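Local coordinates for GH86A beta-porphyranase (Bacteroides plebeius, PDB 4AW7), which hydrolyses the sulfated red-algal polysaccharide porphyran at beta-1,4 linkages between beta-D-galactose and alpha-L-galactose-6-sulfate, releasing mostly disaccharides, at residues P521-N526 with N565-T570; Y476-Y481 with L491-T496; A505-S510 with I551-D556; F31-S36 with R307-F312. All blocks are in the same frame, centred on the assembly; numbering follows the deposited sequence.

In the fold
From the N terminus, interaction 4 comes first: residues 31-36 meet 307-312, closing a loop of 270 residues that holds most strands of the curled parallel sheet and joins this catalytic part to strand 29-32, an outer strand of a five-stranded mixed sheet. Interaction 2 follows in series, with only nine residues between 476-481 and 491-496, and closes the short connection by which the chain passes from that mixed sheet to a four-stranded antiparallel one. Interactions 3 and 1 cross, because their segments alternate along the chain. Interaction 3 pairs strands in the mixed sheet and interaction 1 in the antiparallel sheet, and their apolar side chains meet between the two layers.

Interaction 1 of 4, residues P521-N526 with N565-T570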
loop_
_atom_site.group_PDB
_atom_site.type_symbol
_atom_site.label_atom_id
_atom_site.label_comp_id
_atom_site.label_asym_id
_atom_site.label_seq_id
_atom_site.Cartn_x
_atom_site.Cartn_y
_atom_site.Cartn_z
ATOM N N PRO A 521 3.718 -3.990 27.047
ATOM C CA PRO A 521 4.591 -5.018 27.568
ATOM C C PRO A 521 5.904 -4.409 28.067
ATOM O O PRO A 521 6.248 -3.270 27.714
ATOM C CB PRO A 521 4.878 -5.897 26.350
ATOM C CG PRO A 521 4.809 -4.941 25.191
ATOM C CD PRO A 521 3.686 -3.998 25.570
ATOM N N VAL A 522 6.612 -5.177 28.886
ATOM C CA VAL A 522 8.013 -4.901 29.106
ATOM C C VAL A 522 8.739 -5.380 27.841
ATOM O O VAL A 522 8.532 -6.515 27.382
ATOM C CB VAL A 522 8.531 -5.603 30.369
ATOM C CG1 VAL A 522 10.074 -5.496 30.439
ATOM C CG2 VAL A 522 7.840 -5.041 31.643
ATOM N N VAL A 523 9.629 -4.527 27.319
ATOM C CA VAL A 523 10.400 -4.846 26.107
ATOM C C VAL A 523 11.896 -4.704 26.428
ATOM O O VAL A 523 12.312 -3.651 26.912
ATOM C CB VAL A 523 10.043 -3.914 24.936
ATOM C CG1 VAL A 523 10.941 -4.135 23.702
ATOM C CG2 VAL A 523 8.571 -4.043 24.552
ATOM N N LYS A 524 12.643 -5.759 26.127
ATOM C CA LYS A 524 14.091 -5.747 26.332
ATOM C C LYS A 524 14.802 -6.006 24.998
ATOM O O LYS A 524 14.466 -6.943 24.255
ATOM C CB LYS A 524 14.486 -6.812 27.357
ATOM C CG LYS A 524 13.924 -6.552 28.748
ATOM C CD LYS A 524 14.379 -7.572 29.804
ATOM C CE LYS A 524 13.730 -7.230 31.132
ATOM N NZ LYS A 524 14.417 -7.968 32.238
ATOM N N ILE A 525 15.815 -5.165 24.731
ATOM C CA ILE A 525 16.643 -5.304 23.547
ATOM C C ILE A 525 17.987 -5.849 24.073
ATOM O O ILE A 525 18.686 -5.137 24.814
ATOM C CB ILE A 525 16.870 -3.946 22.829
ATOM C CG1 ILE A 525 15.536 -3.236 22.537
ATOM C CG2 ILE A 525 17.693 -4.123 21.582
ATOM C CD1 ILE A 525 14.534 -3.987 21.651
ATOM N N ASN A 526 18.319 -7.075 23.719
ATOM C CA ASN A 526 19.539 -7.702 24.274
ATOM C C ASN A 526 19.623 -7.509 25.781
ATOM O O ASN A 526 20.704 -7.222 26.330
ATOM C CB ASN A 526 20.769 -7.134 23.561
ATOM C CG ASN A 526 20.738 -7.440 22.072
ATOM O OD1 ASN A 526 20.397 -8.566 21.674
ATOM N ND2 ASN A 526 21.090 -6.460 21.243
ATOM N N ASN A 565 20.827 -10.633 17.453
ATOM C CA ASN A 565 20.201 -9.798 18.436
ATOM C C ASN A 565 18.940 -10.499 18.898
ATOM O O ASN A 565 18.412 -11.341 18.165
ATOM C CB ASN A 565 19.859 -8.427 17.865
ATOM C CG ASN A 565 21.093 -7.576 17.593
ATOM O OD1 ASN A 565 21.458 -6.750 18.421
ATOM N ND2 ASN A 565 21.719 -7.770 16.427
ATOM N N ASN A 566 18.507 -10.178 20.114
ATOM C CA ASN A 566 17.288 -10.751 20.653
ATOM C C ASN A 566 16.409 -9.677 21.252
ATOM O O ASN A 566 16.887 -8.704 21.865
ATOM C CB ASN A 566 17.606 -11.796 21.721
ATOM C CG ASN A 566 16.601 -12.937 21.696
ATOM O OD1 ASN A 566 16.675 -13.813 20.826
ATOM N ND2 ASN A 566 15.662 -12.913 22.602
ATOM N N VAL A 567 15.101 -9.837 21.044
ATOM C CA VAL A 567 14.112 -8.994 21.660
ATOM C C VAL A 567 13.223 -9.890 22.520
ATOM O O VAL A 567 12.753 -10.901 22.034
ATOM C CB VAL A 567 13.298 -8.240 20.618
ATOM C CG1 VAL A 567 12.280 -7.414 21.348
ATOM C CG2 VAL A 567 14.210 -7.373 19.761
ATOM N N ASP A 568 13.027 -9.520 23.779
ATOM C CA ASP A 568 12.181 -10.284 24.704
ATOM C C ASP A 568 11.090 -9.370 25.161
ATOM O O ASP A 568 11.358 -8.240 25.558
ATOM C CB ASP A 568 13.031 -10.841 25.844
ATOM C CG ASP A 568 14.034 -11.818 25.315
ATOM O OD1 ASP A 568 13.694 -12.982 25.089
ATOM O OD2 ASP A 568 15.186 -11.417 25.014
ATOM N N ILE A 569 9.833 -9.846 25.133
ATOM C CA ILE A 569 8.732 -8.993 25.568
ATOM C C ILE A 569 7.802 -9.784 26.511
ATOM O O ILE A 569 7.604 -10.976 26.315
ATOM C CB ILE A 569 7.967 -8.311 24.401
ATOM C CG1 ILE A 569 7.159 -9.307 23.613
ATOM C CG2 ILE A 569 8.916 -7.572 23.481
ATOM C CD1 ILE A 569 6.297 -8.610 22.528
ATOM N N THR A 570 7.266 -9.084 27.496
ATOM C CA THR A 570 6.383 -9.723 28.474
ATOM C C THR A 570 5.171 -8.836 28.718
ATOM O O THR A 570 5.290 -7.683 29.100
ATOM C CB THR A 570 7.124 -10.072 29.798
ATOM O OG1 THR A 570 8.329 -10.782 29.497
ATOM C CG2 THR A 570 6.199 -10.958 30.672
HETATM O O HOH W 1 16.352 -9.167 25.180
#
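Asn526 and Asn566 finish a ladder of backbone bonds that starts at Val522 and Thr570, where two strands run antiparallel with axes 4.8 Å apart. Val522 and Lys524 each give an N-H and accept one through O, reaching both polar backbone atoms of Thr570 and Asp568. At Asn526 the pattern changes. Its N still donates to Asn566 O at 2.9 Å, but the reciprocal N-H of Asn566 is taken by the side-chain OD1 of Asn526, also at 2.9 Å. With CG beside its own backbone N (chi1 -62°), the amide stands in for a main-chain carbonyl. Its ND2 gives a nearly straight bond to Asn565 OD1 (2.9 Å, 167° at the hydrogen) and a second to Leu559 O, while Asn565 ND2 turns to Lys561 O. Asparagine also tolerates the left-handed backbone found here. With an alanine here, Asn566 N and Asn565 OD1 would probably lose these partners, and Leu559 O its donor, weakening the end of the ladder. Along the outer face, Asn566 ND2 donates to Asp568 OD2 at 2.9 Å and is also bonded to Ser492. Beta-branched side chains fill the other face: Val523 CG2 lies 3.7 Å from Ile569 CG2, and Ile525 CD1 packs on Val567 CG2. Such alternation of polar and apolar faces is characteristic of a beta-sandwich sheet, the apolar one turned to the strand 503-514 layer.

Interaction 2 of 4, residues Y476-Y481 with L491-T496; sequences YYSSEY and LSFPFT
Glu480 lies across the side chains of Phe493 and Pro494, its CB resting 3.7 Å from Phe493 CD2. CG, set beside the backbone N, meets Pro494 CD at 3.7 Å. There the chain bends (chi2 -72°) and the carboxylate leaves the apolar patch: OE1 pairs with Lys483 in a salt bridge and takes a weak bond from a water that also donates to Ser492 O. Glutamate suits this partly exposed place, since its methylenes pack while its charge stays at the water side. Deeper in, Ser478 CB sits over one face of the Phe495 ring, 4.1 Å from the centroid, and Tyr476 O comes to the edge of the same ring. Ser478 OG does two jobs: it donates to Pro494 O at 2.8 Å and accepts from Glu480 N at 3.1 Å, the latter making an ST turn. Because proline has no N-H, Pro494 needs no acceptor from residues 476-481, and its ring packs against Ser478 and Ser479. Two waters do what direct backbone bonds would do between paired strands. One bridges Tyr477 O and Thr496 N; the other links Ser479 N to Pro494 O, giving that carbonyl a second donor beside Ser478 OG. This solvent-bridged approach, fixed by a serine ST turn, marks the margin of a beta-sandwich, where strand 469-484 of one sheet passes the outermost strand 491-498 of the other.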
loop_
_atom_site.group_PDB
_atom_site.type_symbol
_atom_site.label_atom_id
_atom_site.label_comp_id
_atom_site.label_asym_id
_atom_site.label_seq_id
_atom_site.Cartn_x
_atom_site.Cartn_y
_atom_site.Cartn_z
ATOM N N TYR A 476 14.915 -6.054 9.609
ATOM C CA TYR A 476 15.367 -7.390 9.980
ATOM C C TYR A 476 14.179 -8.129 10.588
ATOM O O TYR A 476 13.451 -7.577 11.403
ATOM C CB TYR A 476 16.529 -7.329 10.952
ATOM C CG TYR A 476 17.705 -6.602 10.393
ATOM C CD1 TYR A 476 18.619 -7.254 9.596
ATOM C CD2 TYR A 476 17.910 -5.264 10.652
ATOM C CE1 TYR A 476 19.730 -6.612 9.093
ATOM C CE2 TYR A 476 19.009 -4.589 10.097
ATOM C CZ TYR A 476 19.926 -5.272 9.347
ATOM O OH TYR A 476 21.051 -4.662 8.832
ATOM N N TYR A 477 13.994 -9.354 10.116
ATOM C CA TYR A 477 12.830 -10.167 10.407
ATOM C C TYR A 477 13.236 -11.336 11.305
ATOM O O TYR A 477 14.306 -11.859 11.228
ATOM C CB TYR A 477 12.203 -10.648 9.111
ATOM C CG TYR A 477 11.758 -9.512 8.205
ATOM C CD1 TYR A 477 12.642 -8.903 7.324
ATOM C CD2 TYR A 477 10.472 -9.029 8.243
ATOM C CE1 TYR A 477 12.254 -7.860 6.507
ATOM C CE2 TYR A 477 10.080 -7.956 7.440
ATOM C CZ TYR A 477 10.975 -7.398 6.575
ATOM O OH TYR A 477 10.630 -6.340 5.769
ATOM N N SER A 478 12.299 -11.762 12.123
ATOM C CA SER A 478 12.553 -12.868 13.048
ATOM C C SER A 478 12.103 -14.194 12.481
ATOM O O SER A 478 11.136 -14.248 11.735
ATOM C CB SER A 478 11.844 -12.569 14.346
ATOM O OG SER A 478 12.122 -13.565 15.356
ATOM N N SER A 479 12.742 -15.301 12.904
ATOM C CA SER A 479 12.268 -16.635 12.602
ATOM C C SER A 479 10.990 -16.938 13.351
ATOM O O SER A 479 10.326 -17.919 13.020
ATOM C CB SER A 479 13.322 -17.674 13.011
ATOM O OG SER A 479 13.584 -17.607 14.413
ATOM N N GLU A 480 10.653 -16.125 14.361
ATOM C CA GLU A 480 9.453 -16.309 15.183
ATOM C C GLU A 480 8.392 -15.300 14.822
ATOM O O GLU A 480 8.684 -14.117 14.750
ATOM C CB GLU A 480 9.811 -16.152 16.665
ATOM C CG GLU A 480 10.749 -17.206 17.184
ATOM C CD GLU A 480 10.057 -18.528 17.306
ATOM O OE1 GLU A 480 9.014 -18.592 17.977
ATOM O OE2 GLU A 480 10.554 -19.461 16.697
ATOM N N TYR A 481 7.165 -15.771 14.602
ATOM C CA TYR A 481 6.014 -14.900 14.380
ATOM C C TYR A 481 4.782 -15.551 14.987
ATOM O O TYR A 481 4.831 -16.718 15.421
ATOM C CB TYR A 481 5.809 -14.501 12.884
ATOM C CG TYR A 481 4.828 -15.364 12.142
ATOM C CD1 TYR A 481 4.943 -16.743 12.141
ATOM C CD2 TYR A 481 3.801 -14.799 11.406
ATOM C CE1 TYR A 481 3.987 -17.546 11.500
ATOM C CE2 TYR A 481 2.851 -15.575 10.754
ATOM C CZ TYR A 481 2.937 -16.966 10.813
ATOM O OH TYR A 481 1.963 -17.713 10.180
ATOM N N LEU A 491 8.219 -13.735 25.776
ATOM C CA LEU A 491 8.344 -14.200 24.416
ATOM C C LEU A 491 9.661 -13.705 23.834
ATOM O O LEU A 491 9.967 -12.505 23.926
ATOM C CB LEU A 491 7.176 -13.678 23.570
ATOM C CG LEU A 491 5.811 -14.284 23.906
ATOM C CD1 LEU A 491 4.714 -13.629 23.086
ATOM C CD2 LEU A 491 5.784 -15.785 23.569
ATOM N N SER A 492 10.385 -14.620 23.220
ATOM C CA SER A 492 11.710 -14.337 22.688
ATOM C C SER A 492 11.698 -14.297 21.162
ATOM O O SER A 492 11.227 -15.232 20.510
ATOM C CB SER A 492 12.653 -15.431 23.160
ATOM O OG SER A 492 13.890 -15.402 22.480
ATOM N N PHE A 493 12.235 -13.216 20.601
ATOM C CA PHE A 493 12.322 -13.034 19.148
ATOM C C PHE A 493 13.764 -12.854 18.727
ATOM O O PHE A 493 14.344 -11.773 19.004
ATOM C CB PHE A 493 11.447 -11.843 18.705
ATOM C CG PHE A 493 9.974 -12.102 18.908
ATOM C CD1 PHE A 493 9.378 -11.810 20.118
ATOM C CD2 PHE A 493 9.211 -12.676 17.907
ATOM C CE1 PHE A 493 8.027 -12.068 20.341
ATOM C CE2 PHE A 493 7.886 -12.938 18.108
ATOM C CZ PHE A 493 7.285 -12.640 19.327
ATOM N N PRO A 494 14.320 -13.862 18.042
ATOM C CA PRO A 494 15.709 -13.743 17.594
ATOM C C PRO A 494 15.799 -13.093 16.233
ATOM O O PRO A 494 14.897 -13.257 15.387
ATOM C CB PRO A 494 16.177 -15.206 17.521
ATOM C CG PRO A 494 14.943 -15.980 17.257
ATOM C CD PRO A 494 13.805 -15.241 17.869
ATOM N N PHE A 495 16.892 -12.364 16.033
ATOM C CA PHE A 495 17.210 -11.709 14.752
ATOM C C PHE A 495 18.655 -12.022 14.399
ATOM O O PHE A 495 19.475 -12.221 15.311
ATOM C CB PHE A 495 17.032 -10.200 14.868
ATOM C CG PHE A 495 15.632 -9.787 15.148
ATOM C CD1 PHE A 495 15.152 -9.771 16.441
ATOM C CD2 PHE A 495 14.782 -9.440 14.109
ATOM C CE1 PHE A 495 13.866 -9.420 16.715
ATOM C CE2 PHE A 495 13.456 -9.078 14.400
ATOM C CZ PHE A 495 13.013 -9.069 15.682
ATOM N N THR A 496 18.978 -12.075 13.115
ATOM C CA THR A 496 20.317 -12.377 12.640
ATOM C C THR A 496 20.762 -11.387 11.568
ATOM O O THR A 496 19.938 -10.761 10.900
ATOM C CB THR A 496 20.382 -13.819 12.089
ATOM O OG1 THR A 496 19.526 -13.960 10.947
ATOM C CG2 THR A 496 19.995 -14.855 13.165
HETATM O O HOH W 2 16.929 -10.899 11.416
HETATM O O HOH W 3 15.578 -15.051 13.266
HETATM O O HOH W 4 8.676 -16.271 20.348
#

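Interaction 3 of 4, residues A505-S510 with I551-D556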
loop_
_atom_site.group_PDB
_atom_site.type_symbol
_atom_site.label_atom_id
_atom_site.label_comp_id
_atom_site.label_asym_id
_atom_site.label_seq_id
_atom_site.Cartn_x
_atom_site.Cartn_y
_atom_site.Cartn_z
ATOM N N ALA A 505 17.204 3.314 15.625
ATOM C CA ALA A 505 16.622 1.980 15.573
ATOM C C ALA A 505 15.268 1.991 16.218
ATOM O O ALA A 505 14.959 2.832 17.074
ATOM C CB ALA A 505 17.552 0.983 16.268
ATOM N N SER A 506 14.457 1.028 15.791
ATOM C CA SER A 506 13.152 0.827 16.406
ATOM C C SER A 506 12.700 -0.617 16.234
ATOM O O SER A 506 13.134 -1.319 15.323
ATOM C CB SER A 506 12.110 1.740 15.834
ATOM O OG SER A 506 11.951 1.469 14.479
ATOM N N LEU A 507 11.812 -1.026 17.137
ATOM C CA LEU A 507 11.101 -2.286 17.023
ATOM C C LEU A 507 9.691 -1.995 16.485
ATOM O O LEU A 507 8.983 -1.132 17.024
ATOM C CB LEU A 507 10.987 -2.926 18.412
ATOM C CG LEU A 507 10.065 -4.142 18.515
ATOM C CD1 LEU A 507 10.588 -5.336 17.768
ATOM C CD2 LEU A 507 9.819 -4.425 19.998
ATOM N N ARG A 508 9.299 -2.714 15.426
ATOM C CA ARG A 508 7.921 -2.663 14.916
ATOM C C ARG A 508 7.219 -3.869 15.520
ATOM O O ARG A 508 7.387 -5.005 15.053
ATOM C CB ARG A 508 7.952 -2.760 13.420
ATOM C CG ARG A 508 8.691 -1.635 12.727
ATOM C CD ARG A 508 8.767 -1.808 11.244
ATOM N NE ARG A 508 7.475 -1.838 10.553
ATOM C CZ ARG A 508 6.823 -0.790 10.117
ATOM N NH1 ARG A 508 7.288 0.422 10.251
ATOM N NH2 ARG A 508 5.668 -1.007 9.493
ATOM N N MET A 509 6.448 -3.622 16.586
ATOM C CA MET A 509 5.799 -4.679 17.353
ATOM C C MET A 509 4.331 -4.728 16.961
ATOM O O MET A 509 3.594 -3.788 17.293
ATOM C CB MET A 509 5.942 -4.353 18.842
ATOM C CG MET A 509 5.183 -5.257 19.759
ATOM S SD MET A 509 5.274 -4.880 21.505
ATOM C CE MET A 509 4.377 -3.336 21.546
ATOM N N SER A 510 3.926 -5.793 16.281
ATOM C CA SER A 510 2.529 -5.940 15.875
ATOM C C SER A 510 1.830 -6.937 16.773
ATOM O O SER A 510 2.347 -8.052 16.973
ATOM C CB SER A 510 2.401 -6.308 14.396
ATOM O OG SER A 510 2.888 -5.287 13.517
ATOM N N ILE A 551 2.878 -1.111 16.750
ATOM C CA ILE A 551 3.316 -0.058 17.656
ATOM C C ILE A 551 4.824 0.020 17.540
ATOM O O ILE A 551 5.520 -0.970 17.790
ATOM C CB ILE A 551 2.858 -0.343 19.106
ATOM C CG1 ILE A 551 1.335 -0.441 19.192
ATOM C CG2 ILE A 551 3.379 0.750 20.059
ATOM C CD1 ILE A 551 0.798 -0.984 20.510
ATOM N N GLU A 552 5.337 1.189 17.167
ATOM C CA GLU A 552 6.785 1.364 17.104
ATOM C C GLU A 552 7.370 1.624 18.466
ATOM O O GLU A 552 6.808 2.380 19.266
ATOM C CB GLU A 552 7.143 2.580 16.275
ATOM C CG GLU A 552 6.761 2.489 14.849
ATOM C CD GLU A 552 6.954 3.832 14.137
ATOM O OE1 GLU A 552 6.198 4.846 14.393
ATOM O OE2 GLU A 552 7.901 3.846 13.319
ATOM N N VAL A 553 8.510 1.012 18.716
ATOM C CA VAL A 553 9.234 1.227 19.978
ATOM C C VAL A 553 10.652 1.691 19.597
ATOM O O VAL A 553 11.518 0.854 19.354
ATOM C CB VAL A 553 9.267 -0.051 20.802
ATOM C CG1 VAL A 553 10.025 0.179 22.112
ATOM C CG2 VAL A 553 7.857 -0.580 21.032
ATOM N N PRO A 554 10.849 3.025 19.497
ATOM C CA PRO A 554 12.212 3.504 19.214
ATOM C C PRO A 554 13.153 3.241 20.353
ATOM O O PRO A 554 12.747 3.241 21.498
ATOM C CB PRO A 554 12.044 4.997 18.982
ATOM C CG PRO A 554 10.620 5.322 19.117
ATOM C CD PRO A 554 9.869 4.129 19.549
ATOM N N PHE A 555 14.417 2.995 20.053
ATOM C CA PHE A 555 15.391 2.811 21.115
ATOM C C PHE A 555 16.772 3.167 20.579
ATOM O O PHE A 555 16.974 3.318 19.382
ATOM C CB PHE A 555 15.324 1.378 21.677
ATOM C CG PHE A 555 15.637 0.309 20.672
ATOM C CD1 PHE A 555 16.940 -0.049 20.384
ATOM C CD2 PHE A 555 14.618 -0.332 19.957
ATOM C CE1 PHE A 555 17.226 -1.001 19.450
ATOM C CE2 PHE A 555 14.908 -1.290 19.036
ATOM C CZ PHE A 555 16.208 -1.633 18.760
ATOM N N ASP A 556 17.734 3.268 21.477
ATOM C CA ASP A 556 19.092 3.647 21.088
ATOM C C ASP A 556 19.738 2.535 20.256
ATOM O O ASP A 556 19.880 1.387 20.688
ATOM C CB ASP A 556 19.914 3.936 22.352
ATOM C CG ASP A 556 21.183 4.707 22.078
ATOM O OD1 ASP A 556 21.776 4.537 21.017
ATOM O OD2 ASP A 556 21.586 5.480 23.001
HETATM O O HOH W 5 16.846 5.421 17.750
#
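Phe555 lays one ring face against Ala505 CB, which stands 4.2 Å from the ring centroid in a CH-pi contact. The ring comes back over the neighbouring strand because CG sits between its own backbone N and carbonyl carbon (chi1 62°). That position also brings Leu507 N close to the plane of the ring at its edge, 3.6 Å from CE2. Alanine's single methyl suits this place, lying over the ring face without a longer branch to accommodate. Further along, Leu507 and Val553 form a hydrogen-bonded antiparallel pair, Val553 N reaching Leu507 O at 2.8 Å. Met509 pairs likewise with Ile551, and its flexible thioether bends to set CE 4.1 Å from Ile551 CB. Pro554 falls at a non-hydrogen-bonded position opposite Ser506, where the missing N-H costs the pairing nothing. On the other face of the sheet, the buried guanidinium of Arg508 forms salt bridges with Asp252 and Glu248 of helix 245-262, fastening the strand to the catalytic part. Ala505, Leu507, Met509, Ile551, Val553 and Phe555 share the apolar face, which is the regular inner lining of one layer in a beta-sandwich.

Interaction 4 of 4, residues F31-S36 with R307-F312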
loop_
_atom_site.group_PDB
_atom_site.type_symbol
_atom_site.label_atom_id
_atom_site.label_comp_id
_atom_site.label_asym_id
_atom_site.label_seq_id
_atom_site.Cartn_x
_atom_site.Cartn_y
_atom_site.Cartn_z
ATOM N N PHE A 31 18.378 6.101 2.244
ATOM C CA PHE A 31 18.046 4.947 1.437
ATOM C C PHE A 31 17.117 4.040 2.193
ATOM O O PHE A 31 17.256 3.852 3.415
ATOM C CB PHE A 31 19.314 4.111 1.119
ATOM C CG PHE A 31 20.245 4.747 0.123
ATOM C CD1 PHE A 31 21.123 5.721 0.508
ATOM C CD2 PHE A 31 20.220 4.356 -1.202
ATOM C CE1 PHE A 31 21.975 6.289 -0.460
ATOM C CE2 PHE A 31 21.075 4.917 -2.140
ATOM C CZ PHE A 31 21.962 5.874 -1.731
ATOM N N LEU A 32 16.171 3.452 1.469
ATOM C CA LEU A 32 15.424 2.279 1.910
ATOM C C LEU A 32 16.118 1.126 1.264
ATOM O O LEU A 32 15.992 0.898 0.060
ATOM C CB LEU A 32 13.943 2.381 1.485
ATOM C CG LEU A 32 13.206 3.648 1.895
ATOM C CD1 LEU A 32 11.760 3.589 1.448
ATOM C CD2 LEU A 32 13.310 3.978 3.355
ATOM N N SER A 33 16.935 0.425 2.045
ATOM C CA SER A 33 17.867 -0.598 1.529
ATOM C C SER A 33 18.606 -0.063 0.315
ATOM O O SER A 33 19.408 0.846 0.466
ATOM C CB SER A 33 17.186 -1.920 1.297
ATOM O OG SER A 33 16.508 -2.286 2.410
ATOM N N GLY A 34 18.379 -0.603 -0.867
ATOM C CA GLY A 34 19.111 -0.190 -2.070
ATOM C C GLY A 34 18.609 1.022 -2.820
ATOM O O GLY A 34 19.223 1.364 -3.811
ATOM N N VAL A 35 17.542 1.688 -2.405
ATOM C CA VAL A 35 16.969 2.771 -3.197
ATOM C C VAL A 35 16.788 4.026 -2.384
ATOM O O VAL A 35 16.259 3.991 -1.272
ATOM C CB VAL A 35 15.669 2.338 -3.913
ATOM C CG1 VAL A 35 14.514 2.070 -2.944
ATOM C CG2 VAL A 35 15.238 3.329 -5.013
ATOM N N SER A 36 17.145 5.158 -2.971
ATOM C CA SER A 36 16.877 6.486 -2.410
ATOM C C SER A 36 15.823 7.270 -3.180
ATOM O O SER A 36 14.944 7.899 -2.595
ATOM C CB SER A 36 18.162 7.317 -2.298
ATOM O OG SER A 36 17.920 8.615 -1.820
ATOM N N ARG A 307 7.863 1.810 2.250
ATOM C CA ARG A 307 8.012 0.433 1.820
ATOM C C ARG A 307 8.514 0.320 0.367
ATOM O O ARG A 307 8.416 -0.744 -0.250
ATOM C CB ARG A 307 6.709 -0.345 1.975
ATOM C CG ARG A 307 6.172 -0.353 3.392
ATOM C CD ARG A 307 5.003 -1.271 3.505
ATOM N NE ARG A 307 4.382 -1.183 4.824
ATOM C CZ ARG A 307 4.504 -2.051 5.829
ATOM N NH1 ARG A 307 5.179 -3.182 5.688
ATOM N NH2 ARG A 307 3.896 -1.784 6.974
ATOM N N GLN A 308 9.021 1.417 -0.204
ATOM C CA GLN A 308 9.285 1.420 -1.650
ATOM C C GLN A 308 10.176 0.263 -2.107
ATOM O O GLN A 308 9.995 -0.282 -3.197
ATOM C CB GLN A 308 9.893 2.751 -2.090
ATOM C CG GLN A 308 9.880 2.923 -3.597
ATOM C CD GLN A 308 10.614 4.159 -4.027
ATOM O OE1 GLN A 308 10.178 5.286 -3.759
ATOM N NE2 GLN A 308 11.738 3.970 -4.728
ATOM N N ASP A 309 11.163 -0.082 -1.293
ATOM C CA ASP A 309 12.094 -1.150 -1.592
ATOM C C ASP A 309 11.472 -2.525 -1.575
ATOM O O ASP A 309 12.103 -3.483 -2.047
ATOM C CB ASP A 309 13.309 -1.125 -0.654
ATOM C CG ASP A 309 12.975 -1.154 0.810
ATOM O OD1 ASP A 309 11.912 -0.696 1.236
ATOM O OD2 ASP A 309 13.849 -1.612 1.588
ATOM N N ASN A 310 10.275 -2.647 -1.029
ATOM C CA ASN A 310 9.507 -3.892 -1.072
ATOM C C ASN A 310 8.103 -3.714 -1.645
ATOM O O ASN A 310 7.177 -4.428 -1.261
ATOM C CB ASN A 310 9.428 -4.551 0.305
ATOM C CG ASN A 310 9.093 -6.031 0.195
ATOM O OD1 ASN A 310 9.598 -6.725 -0.690
ATOM N ND2 ASN A 310 8.148 -6.518 1.046
ATOM N N LEU A 311 7.953 -2.786 -2.583
ATOM C CA LEU A 311 6.639 -2.439 -3.142
ATOM C C LEU A 311 6.746 -2.424 -4.657
ATOM O O LEU A 311 7.472 -1.625 -5.233
ATOM C CB LEU A 311 6.186 -1.083 -2.622
ATOM C CG LEU A 311 4.787 -0.628 -3.115
ATOM C CD1 LEU A 311 3.650 -1.419 -2.458
ATOM C CD2 LEU A 311 4.622 0.872 -2.847
ATOM N N PHE A 312 5.987 -3.299 -5.319
ATOM C CA PHE A 312 5.912 -3.217 -6.763
ATOM C C PHE A 312 5.185 -1.966 -7.276
ATOM O O PHE A 312 5.637 -1.273 -8.206
ATOM C CB PHE A 312 5.159 -4.422 -7.363
ATOM C CG PHE A 312 5.934 -5.714 -7.459
ATOM C CD1 PHE A 312 7.237 -5.777 -7.847
ATOM C CD2 PHE A 312 5.284 -6.917 -7.234
ATOM C CE1 PHE A 312 7.898 -6.991 -7.997
ATOM C CE2 PHE A 312 5.933 -8.131 -7.381
ATOM C CZ PHE A 312 7.226 -8.165 -7.769
#
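Leu32 begins a type II' beta turn that ends at Val35 and sits against the short 3-10 segment 308-309, joining the end of strand 29-32 to the loop between helix 293-305 and strand 311-316 of the (beta/alpha)8-type catalytic barrel, whose strands run parallel. The snug part is built from Leu32. Its CD1 reaches Gln308 N at 3.9 Å and Gln308 CB at 4.1 Å, the two side chains crossing at about a right angle, while Leu32 O lies 3.4 Å from Asp309 CB. A branched aliphatic side chain is apt for this buried corner. Beside it, Val35 CG2 touches Gln308 NE2 at 3.6 Å. That amide is held from both ends, OE1 by Arg372 and NE2 by Glu37 O, so the valine packs against a group whose rotation is already fixed. The more open side of the contact is polar, held by a hydrogen bond and a salt bridge instead of close apolar packing: Gly34 faces solvent at the turn's outer corner, and Ser33 and Asp309 are partly exposed. Asp309 has CG between its backbone N and carbonyl carbon (chi1 55°), which carries the carboxylate to the turn, where OD2 accepts a hydrogen bond from Ser33 and OD1 makes a salt bridge with Arg473. Replacing Asp309 by alanine is likely to cost Ser33 OG its acceptor and Arg473 its carboxylate mate. In the bond itself, Ser33 OG stands 2.9 Å from Asp309 OD2, approaching nearly in line with the carboxylate C-O bond.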